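Local structure of GTP cyclohydrolase 1 type 2 homolog (Escherichia coli, Escherichia coli O157:H7, 1NMO) at residues Cys171-Gly175 / His215-Glu219; Leu112-Leu116 / Trp145-Leu150; Asn3-Glu7 / Ile91-Gly95; Val35-Gly41 / Asp235-Ile241. The protein binds a pair of metal ions within a toroidal homohexamer and may take part in degrading radiation-damaged nucleotides. All coordinates share one frame. Residue numbers count along the deposited sequence, not the author numbering.

Contact 1. Residues Cys171-Gly175 / His215-Glu219; sequences CTGGG and HHATE. With FE (Fe (III) ion), chain G; FE (Fe (III) ion), chain H.
A glycine-rich loop, Cys171-Gly175, leads away from strand 165-170 and lies against the short, weakly bonded helical turn 215-218, with CA atoms 5.5 Å apart for Thr172 and Thr218 and 4.4 Å for Gly173 and His215. Glu219 (chi1 m, chi2 t) extends its carboxylate between two irons: OE1 binds FE of chain G at 2.3 Å and OE2 binds FE of chain H at 2.3 Å. Thr172, chi1 p, donates from OG1 to Glu219 OE2 at 2.7 Å, and Thr172 O accepts a hydrogen bond of 2.9 Å from water 1, itself 2.4 Å from FE of chain H. His215, chi1 t, binds FE of chain G through NE2 at 2.3 Å, while its ND1 is hydrogen-bonded to Glu194. Gly173 CA lies over the His215 ring face, 3.6 Å from the centroid, a CH-pi contact. With phi/psi of 82/-142° and Glu219 OE2 alongside, Gly173 has no space for a CB. Its N donates to Thr218 OG1 (3.2 Å; Thr218 chi1 p), a hydroxyl also bonded to Gly214 O. Gly174 centres an inverse gamma turn. His63 and Asp101 at one iron and His64 at the other complete a carboxylate-bridged dinuclear metal site.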
loop_
_atom_site.group_PDB
_atom_site.type_symbol
_atom_site.label_atom_id
_atom_site.label_comp_id
_atom_site.label_asym_id
_atom_site.label_seq_id
_atom_site.Cartn_x
_atom_site.Cartn_y
_atom_site.Cartn_z
ATOM N N CYS A 171 -4.525 33.401 -11.003
ATOM C CA CYS A 171 -5.105 33.256 -12.346
ATOM C C CYS A 171 -5.499 31.799 -12.340
ATOM O O CYS A 171 -4.633 31.001 -12.118
ATOM C CB CYS A 171 -4.093 33.500 -13.488
ATOM S SG CYS A 171 -4.917 33.298 -15.127
ATOM N N THR A 172 -6.769 31.434 -12.544
ATOM C CA THR A 172 -7.090 30.034 -12.523
ATOM C C THR A 172 -6.535 29.265 -13.804
ATOM O O THR A 172 -6.202 29.856 -14.809
ATOM C CB THR A 172 -8.614 29.806 -12.502
ATOM O OG1 THR A 172 -9.131 30.235 -13.773
ATOM C CG2 THR A 172 -9.312 30.501 -11.283
ATOM N N GLY A 173 -6.397 27.942 -13.738
ATOM C CA GLY A 173 -5.967 27.229 -14.924
ATOM C C GLY A 173 -4.501 27.231 -15.183
ATOM O O GLY A 173 -3.701 27.110 -14.247
ATOM N N GLY A 174 -4.117 27.342 -16.448
ATOM C CA GLY A 174 -2.685 27.370 -16.730
ATOM C C GLY A 174 -2.150 28.799 -16.694
ATOM O O GLY A 174 -1.666 29.281 -17.728
ATOM N N GLY A 175 -2.278 29.491 -15.543
ATOM C CA GLY A 175 -1.795 30.855 -15.434
ATOM C C GLY A 175 -0.403 31.006 -14.843
ATOM O O GLY A 175 -0.002 32.103 -14.511
ATOM N N HIS A 215 -5.502 22.482 -12.296
ATOM C CA HIS A 215 -6.207 23.154 -13.390
ATOM C C HIS A 215 -7.713 22.973 -13.310
ATOM O O HIS A 215 -8.525 23.957 -13.301
ATOM C CB HIS A 215 -5.752 22.650 -14.753
ATOM C CG HIS A 215 -6.213 23.529 -15.865
ATOM N ND1 HIS A 215 -5.370 23.998 -16.859
ATOM C CD2 HIS A 215 -7.446 23.975 -16.183
ATOM C CE1 HIS A 215 -6.070 24.677 -17.755
ATOM N NE2 HIS A 215 -7.335 24.680 -17.363
ATOM N N HIS A 216 -8.111 21.708 -13.356
ATOM C CA HIS A 216 -9.549 21.400 -13.198
ATOM C C HIS A 216 -10.130 21.898 -11.835
ATOM O O HIS A 216 -11.256 22.462 -11.780
ATOM C CB HIS A 216 -9.760 19.913 -13.244
ATOM C CG HIS A 216 -11.172 19.520 -12.984
ATOM N ND1 HIS A 216 -12.098 19.329 -14.005
ATOM C CD2 HIS A 216 -11.812 19.236 -11.821
ATOM C CE1 HIS A 216 -13.248 18.938 -13.475
ATOM N NE2 HIS A 216 -13.102 18.871 -12.155
ATOM N N ALA A 217 -9.385 21.653 -10.752
ATOM C CA ALA A 217 -9.767 22.053 -9.411
ATOM C C ALA A 217 -10.122 23.557 -9.311
ATOM O O ALA A 217 -11.097 23.929 -8.663
ATOM C CB ALA A 217 -8.602 21.679 -8.426
ATOM N N THR A 218 -9.393 24.414 -10.017
ATOM C CA THR A 218 -9.645 25.832 -9.985
ATOM C C THR A 218 -10.625 26.396 -11.018
ATOM O O THR A 218 -11.005 27.611 -10.929
ATOM C CB THR A 218 -8.307 26.621 -10.056
ATOM O OG1 THR A 218 -7.628 26.330 -11.306
ATOM C CG2 THR A 218 -7.370 26.186 -8.834
ATOM N N GLU A 219 -11.107 25.542 -11.944
ATOM C CA GLU A 219 -12.019 26.028 -12.976
ATOM C C GLU A 219 -13.381 25.334 -12.977
ATOM O O GLU A 219 -14.003 25.038 -14.041
ATOM C CB GLU A 219 -11.336 25.999 -14.358
ATOM C CG GLU A 219 -10.132 26.950 -14.298
ATOM C CD GLU A 219 -9.615 27.308 -15.648
ATOM O OE1 GLU A 219 -9.879 26.501 -16.599
ATOM O OE2 GLU A 219 -8.951 28.371 -15.764
HETATM FE FE FE G . -8.558 26.232 -18.458
HETATM FE FE FE H . -9.292 29.250 -17.847
HETATM O O HOH W 1 -7.360 30.554 -17.400
#

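Contact 2. Residues Leu112-Leu116 / Trp145-Leu150; sequences LAALL and WIEARL
This is a steep helix-helix contact, mainly apolar with a polar edge, between the C-terminal part of helix 108-116 and the last turns of helix 139-150. The axes of the segments 112-116 and 145-150 cross at 109° and approach to 10.5 Å; the closest CA pair is Leu116 and Ile146, 6.8 Å apart. Leu116 (chi1 m, chi2 t) is a knob in the hole formed by Trp145, Ile146, Arg149 and Leu150: its CD2 lies 3.8 Å from Arg149 CB, 4.3 Å from Ile146 CG1 and 4.3 Å from Leu150 CD2. Leu150 (m, t) also places CD2 3.3 Å from Leu115 CD2 and, one turn back, 4.1 Å from Leu112 CD2. Two carbonyls at the end of segment 112-116 take side-chain donors. Trp145, chi1 t, directs NE1 to Leu116 O at 3.1 Å, with the oxygen near the indole plane. Arg149 (chi1 m, chi2 m) bends back so that NE makes a weak bond of 3.2 Å to Leu115 O, and Leu115 CD1 lies over one face of the guanidinium, 3.5 Å from Arg149 NH2. Beyond the pair, Ile146 and Leu150 touch Ala213 just after strand 209-212, and Leu150 O accepts a hydrogen bond from Arg220. Leu116 and Ile146 both pack on Ile191 of strand 189-192, which seats the two helices on the six-stranded mixed sheet.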
loop_
_atom_site.group_PDB
_atom_site.type_symbol
_atom_site.label_atom_id
_atom_site.label_comp_id
_atom_site.label_asym_id
_atom_site.label_seq_id
_atom_site.Cartn_x
_atom_site.Cartn_y
_atom_site.Cartn_z
ATOM N N LEU A 112 -13.053 31.834 -7.421
ATOM C CA LEU A 112 -11.988 31.287 -6.616
ATOM C C LEU A 112 -11.814 32.348 -5.505
ATOM O O LEU A 112 -11.742 32.019 -4.329
ATOM C CB LEU A 112 -10.704 31.159 -7.436
ATOM C CG LEU A 112 -9.701 30.021 -7.191
ATOM C CD1 LEU A 112 -8.350 30.615 -7.175
ATOM C CD2 LEU A 112 -9.971 29.242 -6.023
ATOM N N ALA A 113 -11.694 33.636 -5.839
ATOM C CA ALA A 113 -11.538 34.607 -4.726
ATOM C C ALA A 113 -12.550 34.368 -3.618
ATOM O O ALA A 113 -12.209 34.334 -2.404
ATOM C CB ALA A 113 -11.701 36.004 -5.234
ATOM N N ALA A 114 -13.801 34.174 -4.002
ATOM C CA ALA A 114 -14.891 34.006 -3.010
ATOM C C ALA A 114 -14.659 32.727 -2.260
ATOM O O ALA A 114 -14.731 32.679 -1.015
ATOM C CB ALA A 114 -16.261 33.947 -3.725
ATOM N N LEU A 115 -14.388 31.656 -3.011
ATOM C CA LEU A 115 -14.163 30.381 -2.326
ATOM C C LEU A 115 -13.005 30.426 -1.301
ATOM O O LEU A 115 -13.039 29.709 -0.299
ATOM C CB LEU A 115 -13.864 29.297 -3.353
ATOM C CG LEU A 115 -13.805 27.903 -2.731
ATOM C CD1 LEU A 115 -15.053 27.615 -1.919
ATOM C CD2 LEU A 115 -13.725 26.855 -3.858
ATOM N N LEU A 116 -11.956 31.212 -1.571
ATOM C CA LEU A 116 -10.820 31.218 -0.676
ATOM C C LEU A 116 -10.859 32.374 0.247
ATOM O O LEU A 116 -9.929 32.599 1.029
ATOM C CB LEU A 116 -9.514 31.210 -1.425
ATOM C CG LEU A 116 -9.381 30.090 -2.465
ATOM C CD1 LEU A 116 -8.163 30.399 -3.269
ATOM C CD2 LEU A 116 -9.260 28.745 -1.816
ATOM N N TRP A 145 -5.545 25.372 3.736
ATOM C CA TRP A 145 -6.836 26.010 3.487
ATOM C C TRP A 145 -7.323 25.758 2.031
ATOM O O TRP A 145 -8.505 25.394 1.737
ATOM C CB TRP A 145 -6.619 27.499 3.702
ATOM C CG TRP A 145 -7.743 28.344 3.275
ATOM C CD1 TRP A 145 -7.732 29.317 2.330
ATOM C CD2 TRP A 145 -9.018 28.379 3.891
ATOM N NE1 TRP A 145 -8.954 30.001 2.323
ATOM C CE2 TRP A 145 -9.753 29.430 3.277
ATOM C CE3 TRP A 145 -9.613 27.629 4.922
ATOM C CZ2 TRP A 145 -11.052 29.733 3.650
ATOM C CZ3 TRP A 145 -10.915 27.941 5.299
ATOM C CH2 TRP A 145 -11.620 28.998 4.656
ATOM N N ILE A 146 -6.418 26.010 1.103
ATOM C CA ILE A 146 -6.706 25.816 -0.317
ATOM C C ILE A 146 -7.156 24.348 -0.514
ATOM O O ILE A 146 -8.172 24.063 -1.207
ATOM C CB ILE A 146 -5.427 26.182 -1.135
ATOM C CG1 ILE A 146 -5.190 27.696 -0.987
ATOM C CG2 ILE A 146 -5.551 25.815 -2.608
ATOM C CD1 ILE A 146 -4.085 28.332 -1.886
ATOM N N GLU A 147 -6.453 23.426 0.143
ATOM C CA GLU A 147 -6.782 21.998 -0.004
ATOM C C GLU A 147 -8.148 21.599 0.567
ATOM O O GLU A 147 -8.842 20.716 0.001
ATOM C CB GLU A 147 -5.678 21.132 0.616
ATOM C CG GLU A 147 -6.098 19.689 0.973
ATOM C CD GLU A 147 -4.879 18.841 1.489
ATOM O OE1 GLU A 147 -3.790 19.406 1.760
ATOM O OE2 GLU A 147 -4.994 17.613 1.644
ATOM N N ALA A 148 -8.550 22.225 1.677
ATOM C CA ALA A 148 -9.860 21.917 2.303
ATOM C C ALA A 148 -10.949 22.570 1.436
ATOM O O ALA A 148 -12.019 22.019 1.255
ATOM C CB ALA A 148 -9.899 22.501 3.712
ATOM N N ARG A 149 -10.678 23.765 0.909
ATOM C CA ARG A 149 -11.645 24.487 0.061
ATOM C C ARG A 149 -11.870 23.843 -1.292
ATOM O O ARG A 149 -13.022 23.730 -1.746
ATOM C CB ARG A 149 -11.164 25.940 -0.153
ATOM C CG ARG A 149 -11.104 26.776 1.139
ATOM C CD ARG A 149 -12.292 26.457 2.061
ATOM N NE ARG A 149 -13.431 27.328 1.861
ATOM C CZ ARG A 149 -14.689 26.913 1.700
ATOM N NH1 ARG A 149 -14.969 25.589 1.705
ATOM N NH2 ARG A 149 -15.691 27.825 1.558
ATOM N N LEU A 150 -10.776 23.415 -1.944
ATOM C CA LEU A 150 -10.848 22.791 -3.271
ATOM C C LEU A 150 -10.899 21.281 -3.245
ATOM O O LEU A 150 -11.167 20.721 -4.253
ATOM C CB LEU A 150 -9.657 23.228 -4.166
ATOM C CG LEU A 150 -9.407 24.746 -4.288
ATOM C CD1 LEU A 150 -8.570 25.002 -5.511
ATOM C CD2 LEU A 150 -10.685 25.569 -4.392
#

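Contact 3. Residues Asn3-Glu7 / Ile91-Gly95; sequences NTELE and INLYG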
loop_
_atom_site.group_PDB
_atom_site.type_symbol
_atom_site.label_atom_id
_atom_site.label_comp_id
_atom_site.label_asym_id
_atom_site.label_seq_id
_atom_site.Cartn_x
_atom_site.Cartn_y
_atom_site.Cartn_z
ATOM N N ASN A 3 -31.782 27.521 -29.244
ATOM C CA ASN A 3 -30.348 27.476 -29.089
ATOM C C ASN A 3 -29.637 28.806 -29.393
ATOM O O ASN A 3 -28.680 29.158 -28.717
ATOM C CB ASN A 3 -29.735 26.356 -29.931
ATOM C CG ASN A 3 -30.235 26.372 -31.377
ATOM O OD1 ASN A 3 -31.056 27.195 -31.713
ATOM N ND2 ASN A 3 -29.769 25.451 -32.202
ATOM N N THR A 4 -30.114 29.588 -30.364
ATOM C CA THR A 4 -29.387 30.842 -30.690
ATOM C C THR A 4 -29.664 31.985 -29.704
ATOM O O THR A 4 -28.888 32.937 -29.603
ATOM C CB THR A 4 -29.772 31.305 -32.031
ATOM O OG1 THR A 4 -31.207 31.268 -32.077
ATOM C CG2 THR A 4 -29.153 30.403 -33.143
ATOM N N GLU A 5 -30.795 31.895 -29.017
ATOM C CA GLU A 5 -31.207 32.861 -28.022
ATOM C C GLU A 5 -30.367 32.571 -26.833
ATOM O O GLU A 5 -29.814 33.463 -26.280
ATOM C CB GLU A 5 -32.660 32.631 -27.611
ATOM C CG GLU A 5 -33.578 33.623 -28.249
ATOM C CD GLU A 5 -34.988 33.078 -28.467
ATOM O OE1 GLU A 5 -35.501 32.193 -27.715
ATOM O OE2 GLU A 5 -35.608 33.580 -29.403
ATOM N N LEU A 6 -30.247 31.307 -26.423
ATOM C CA LEU A 6 -29.404 31.034 -25.267
ATOM C C LEU A 6 -27.950 31.397 -25.590
ATOM O O LEU A 6 -27.220 31.778 -24.713
ATOM C CB LEU A 6 -29.529 29.576 -24.840
ATOM C CG LEU A 6 -28.548 28.921 -23.830
ATOM C CD1 LEU A 6 -28.612 29.696 -22.463
ATOM C CD2 LEU A 6 -28.883 27.437 -23.620
ATOM N N GLU A 7 -27.498 31.353 -26.838
ATOM C CA GLU A 7 -26.115 31.701 -27.055
ATOM C C GLU A 7 -26.053 33.209 -26.851
ATOM O O GLU A 7 -25.174 33.753 -26.120
ATOM C CB GLU A 7 -25.668 31.330 -28.480
ATOM C CG GLU A 7 -24.328 31.966 -28.919
ATOM C CD GLU A 7 -24.029 31.664 -30.399
ATOM O OE1 GLU A 7 -24.971 31.812 -31.200
ATOM O OE2 GLU A 7 -22.883 31.273 -30.776
ATOM N N ILE A 91 -27.380 17.192 -29.851
ATOM C CA ILE A 91 -27.078 17.949 -28.652
ATOM C C ILE A 91 -26.260 19.202 -29.031
ATOM O O ILE A 91 -25.249 19.064 -29.699
ATOM C CB ILE A 91 -26.254 17.088 -27.683
ATOM C CG1 ILE A 91 -27.054 15.926 -27.139
ATOM C CG2 ILE A 91 -25.781 17.909 -26.532
ATOM C CD1 ILE A 91 -26.257 15.063 -26.154
ATOM N N ASN A 92 -26.716 20.409 -28.665
ATOM C CA ASN A 92 -25.918 21.655 -28.856
ATOM C C ASN A 92 -24.649 21.753 -27.928
ATOM O O ASN A 92 -24.751 21.578 -26.704
ATOM C CB ASN A 92 -26.779 22.899 -28.544
ATOM C CG ASN A 92 -27.965 23.003 -29.458
ATOM O OD1 ASN A 92 -27.912 23.670 -30.489
ATOM N ND2 ASN A 92 -29.032 22.278 -29.134
ATOM N N LEU A 93 -23.452 22.006 -28.449
ATOM C CA LEU A 93 -22.338 22.201 -27.487
ATOM C C LEU A 93 -22.002 23.671 -27.518
ATOM O O LEU A 93 -21.770 24.224 -28.605
ATOM C CB LEU A 93 -21.047 21.502 -27.884
ATOM C CG LEU A 93 -19.809 21.896 -27.056
ATOM C CD1 LEU A 93 -19.960 21.231 -25.697
ATOM C CD2 LEU A 93 -18.504 21.371 -27.685
ATOM N N TYR A 94 -21.977 24.327 -26.349
ATOM C CA TYR A 94 -21.565 25.737 -26.275
ATOM C C TYR A 94 -20.366 25.641 -25.357
ATOM O O TYR A 94 -20.321 24.717 -24.504
ATOM C CB TYR A 94 -22.580 26.623 -25.525
ATOM C CG TYR A 94 -24.024 26.678 -26.057
ATOM C CD1 TYR A 94 -24.865 25.614 -25.913
ATOM C CD2 TYR A 94 -24.522 27.835 -26.675
ATOM C CE1 TYR A 94 -26.205 25.667 -26.353
ATOM C CE2 TYR A 94 -25.856 27.908 -27.140
ATOM C CZ TYR A 94 -26.688 26.827 -26.961
ATOM O OH TYR A 94 -28.029 26.933 -27.336
ATOM N N GLY A 95 -19.408 26.567 -25.534
ATOM C CA GLY A 95 -18.224 26.711 -24.686
ATOM C C GLY A 95 -17.902 28.230 -24.564
ATOM O O GLY A 95 -18.130 28.985 -25.532
#
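Two hydrogen bonds tie the first turn of helix 3-13 to strand 92-95. Tyr94 OH donates to Asn3 O at 2.7 Å; the same carbonyl accepts the helical bond from Glu7 N at 3.1 Å, so the phenol adds a second donor without displacing the first. Asn3 ND2 donates to Asn92 OD1 at 3.1 Å. Asn92 is itself held from several sides, OD1 also accepting from Gly31 N and ND2 reaching Lys32 O and Asp58 O.

The remaining contacts are van der Waals, centred on Tyr94. With chi1 m its ring reaches from the strand to the helix, where Leu6 CD2 comes within 4.0 Å of Tyr94 CZ and Glu7 CB meets Tyr94 CE2 at 3.7 Å, near the ring plane. The carboxylate of Glu7 turns elsewhere, to Leu27 N on the adjacent strand 26-29.

Asn92 and Tyr94 point toward the N-terminal helix, while Leu93 between them packs on Leu86 of helix 78-88. The segment axes lie only 9° from parallel and 10.6 Å apart. That is the near-aligned, roughly 10 Å packing of a helix on the face of an alpha/beta sheet, here the five-stranded mixed one.

Contact 4. Residues Val35-Gly41 / Asp235-Ile241; sequences VQKIVTG and DLDVTFI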
loop_
_atom_site.group_PDB
_atom_site.type_symbol
_atom_site.label_atom_id
_atom_site.label_comp_id
_atom_site.label_asym_id
_atom_site.label_seq_id
_atom_site.Cartn_x
_atom_site.Cartn_y
_atom_site.Cartn_z
ATOM N N VAL A 35 -33.921 24.201 -26.759
ATOM C CA VAL A 35 -33.125 23.742 -25.607
ATOM C C VAL A 35 -33.832 23.968 -24.269
ATOM O O VAL A 35 -34.189 25.105 -23.929
ATOM C CB VAL A 35 -31.773 24.493 -25.537
ATOM C CG1 VAL A 35 -31.154 24.251 -24.149
ATOM C CG2 VAL A 35 -30.803 24.001 -26.644
ATOM N N GLN A 36 -34.038 22.904 -23.518
ATOM C CA GLN A 36 -34.675 22.968 -22.214
ATOM C C GLN A 36 -33.826 22.338 -21.107
ATOM O O GLN A 36 -33.685 22.916 -20.024
ATOM C CB GLN A 36 -36.024 22.253 -22.200
ATOM C CG GLN A 36 -36.561 22.081 -20.744
ATOM C CD GLN A 36 -36.696 23.460 -19.918
ATOM O OE1 GLN A 36 -36.712 23.472 -18.622
ATOM N NE2 GLN A 36 -36.812 24.616 -20.664
ATOM N N LYS A 37 -33.245 21.170 -21.367
ATOM C CA LYS A 37 -32.455 20.419 -20.378
ATOM C C LYS A 37 -30.953 20.645 -20.656
ATOM O O LYS A 37 -30.506 20.420 -21.790
ATOM C CB LYS A 37 -32.857 18.929 -20.504
ATOM C CG LYS A 37 -32.081 17.982 -19.601
ATOM C CD LYS A 37 -32.760 17.676 -18.268
ATOM C CE LYS A 37 -31.738 17.040 -17.281
ATOM N NZ LYS A 37 -32.081 17.218 -15.749
ATOM N N ILE A 38 -30.178 21.112 -19.664
ATOM C CA ILE A 38 -28.774 21.418 -19.925
ATOM C C ILE A 38 -27.783 20.819 -18.915
ATOM O O ILE A 38 -28.022 20.895 -17.685
ATOM C CB ILE A 38 -28.572 22.953 -19.944
ATOM C CG1 ILE A 38 -29.524 23.599 -20.915
ATOM C CG2 ILE A 38 -27.263 23.312 -20.474
ATOM C CD1 ILE A 38 -29.074 25.014 -21.227
ATOM N N VAL A 39 -26.707 20.211 -19.443
ATOM C CA VAL A 39 -25.633 19.637 -18.664
ATOM C C VAL A 39 -24.372 20.533 -18.931
ATOM O O VAL A 39 -24.079 20.906 -20.096
ATOM C CB VAL A 39 -25.366 18.133 -19.097
ATOM C CG1 VAL A 39 -23.878 17.729 -18.820
ATOM C CG2 VAL A 39 -26.362 17.191 -18.397
ATOM N N THR A 40 -23.663 20.890 -17.843
ATOM C CA THR A 40 -22.507 21.730 -17.895
ATOM C C THR A 40 -21.382 21.069 -17.118
ATOM O O THR A 40 -21.624 20.182 -16.273
ATOM C CB THR A 40 -22.812 23.102 -17.257
ATOM O OG1 THR A 40 -22.958 22.953 -15.828
ATOM C CG2 THR A 40 -24.101 23.687 -17.867
ATOM N N GLY A 41 -20.135 21.468 -17.424
ATOM C CA GLY A 41 -18.979 20.911 -16.731
ATOM C C GLY A 41 -17.783 21.679 -17.171
ATOM O O GLY A 41 -17.938 22.512 -18.044
ATOM N N ASP A 235 -35.987 29.432 -17.209
ATOM C CA ASP A 235 -36.779 28.250 -16.841
ATOM C C ASP A 235 -36.125 26.932 -17.253
ATOM O O ASP A 235 -36.689 25.814 -17.077
ATOM C CB ASP A 235 -38.201 28.378 -17.437
ATOM C CG ASP A 235 -38.899 29.701 -16.982
ATOM O OD1 ASP A 235 -38.884 29.990 -15.717
ATOM O OD2 ASP A 235 -39.447 30.449 -17.872
ATOM N N LEU A 236 -34.904 27.088 -17.759
ATOM C CA LEU A 236 -34.081 25.983 -18.231
ATOM C C LEU A 236 -33.722 25.115 -17.054
ATOM O O LEU A 236 -33.581 25.611 -15.962
ATOM C CB LEU A 236 -32.795 26.520 -18.832
ATOM C CG LEU A 236 -32.916 27.361 -20.091
ATOM C CD1 LEU A 236 -31.550 27.938 -20.398
ATOM C CD2 LEU A 236 -33.493 26.522 -21.263
ATOM N N ASP A 237 -33.554 23.817 -17.269
ATOM C CA ASP A 237 -33.147 22.947 -16.195
ATOM C C ASP A 237 -31.601 22.716 -16.394
ATOM O O ASP A 237 -31.226 21.876 -17.219
ATOM C CB ASP A 237 -33.937 21.629 -16.316
ATOM C CG ASP A 237 -33.404 20.533 -15.394
ATOM O OD1 ASP A 237 -32.887 20.905 -14.319
ATOM O OD2 ASP A 237 -33.514 19.302 -15.696
ATOM N N VAL A 238 -30.730 23.412 -15.647
ATOM C CA VAL A 238 -29.293 23.252 -15.820
ATOM C C VAL A 238 -28.635 22.475 -14.698
ATOM O O VAL A 238 -28.829 22.812 -13.522
ATOM C CB VAL A 238 -28.625 24.623 -15.944
ATOM C CG1 VAL A 238 -27.203 24.457 -16.461
ATOM C CG2 VAL A 238 -29.432 25.494 -16.948
ATOM N N THR A 239 -27.857 21.423 -15.025
ATOM C CA THR A 239 -27.214 20.593 -14.001
ATOM C C THR A 239 -25.701 20.566 -14.226
ATOM O O THR A 239 -25.226 20.001 -15.193
ATOM C CB THR A 239 -27.721 19.114 -14.092
ATOM O OG1 THR A 239 -29.150 19.075 -13.970
ATOM C CG2 THR A 239 -27.163 18.251 -12.954
ATOM N N PHE A 240 -24.936 21.159 -13.320
ATOM C CA PHE A 240 -23.467 21.148 -13.393
ATOM C C PHE A 240 -22.877 19.812 -12.907
ATOM O O PHE A 240 -23.136 19.418 -11.764
ATOM C CB PHE A 240 -22.885 22.251 -12.520
ATOM C CG PHE A 240 -21.400 22.124 -12.282
ATOM C CD1 PHE A 240 -20.519 22.048 -13.342
ATOM C CD2 PHE A 240 -20.883 22.049 -10.987
ATOM C CE1 PHE A 240 -19.149 21.887 -13.121
ATOM C CE2 PHE A 240 -19.494 21.888 -10.785
ATOM C CZ PHE A 240 -18.643 21.801 -11.847
ATOM N N ILE A 241 -22.109 19.117 -13.761
ATOM C CA ILE A 241 -21.464 17.839 -13.390
ATOM C C ILE A 241 -19.946 17.985 -13.253
ATOM O O ILE A 241 -19.274 18.387 -14.231
ATOM C CB ILE A 241 -21.734 16.759 -14.443
ATOM C CG1 ILE A 241 -23.234 16.603 -14.585
ATOM C CG2 ILE A 241 -21.162 15.384 -13.976
ATOM C CD1 ILE A 241 -23.642 15.341 -15.353
#
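Ile38 packs beside Val238 and overlaps Leu236, with Ile38 CB 4.0 Å from Val238 CG2 and Ile38 CD1 3.9 Å from Leu236 CD1. Farther along this sheet face, Thr40 CG2 meets Val238 CG1 at 3.5 Å, and Thr40 OG1, hydrogen-bonded to Ser227 of helix 221-233, approaches the ring edge of Phe240.

The backbones run parallel, 4.7 Å apart between axes and twisted by 22°, with Lys37 paired to Asp237 through Thr40 to Phe240. One strand supplies Gln36 O to Asp237 N (2.9 Å), Ile38 O to Thr239 N (2.7 Å) and Thr40 O to Ile241 N (2.8 Å); in return Asp237 O takes Ile38 N (2.8 Å) and Thr239 O takes Thr40 N (3.2 Å).

The opposite face carries Lys37, Val39, Asp237 and Thr239. Val39 CG1 packs 4.2 Å from Ile241 CD1, both side chains also touching helix 46-54, while Lys37 NZ and Asp237 OD2 form a 2.5 Å salt bridge. Strand 237-240 is outermost in this five-stranded sheet, and strand 59-62 flanks 37-41 on its other side. Regular backbone bonding thus joins the chain's last strand to the sheet, with largely apolar side chains turned to helices 46-54 and 221-233 and the charge pair at a partly exposed margin.

Contacts 3 and 4 share the five-stranded sheet, their centres 11 Å apart, and meet where Leu6 CD2 packs 3.4 Å from Ile38 CD1. Their segments alternate along the chain; the N-terminal helix covers a face of the sheet, and the last strand forms its edge. Contact 2 belongs to the six-stranded sheet region, its centre 31 Å from that of contact 3. Contact 1 lies near the chain's centre, 12 Å from contact 2, which it touches through Thr218 CG2 and Leu150 CD1 at 3.7 Å. Contacts 2 and 1 follow in series inside the loop closed by contact 4. His63 and His64 follow strand 59-62, His215 and Glu219 follow strand 209-212, so the irons lie where the two sheet regions meet.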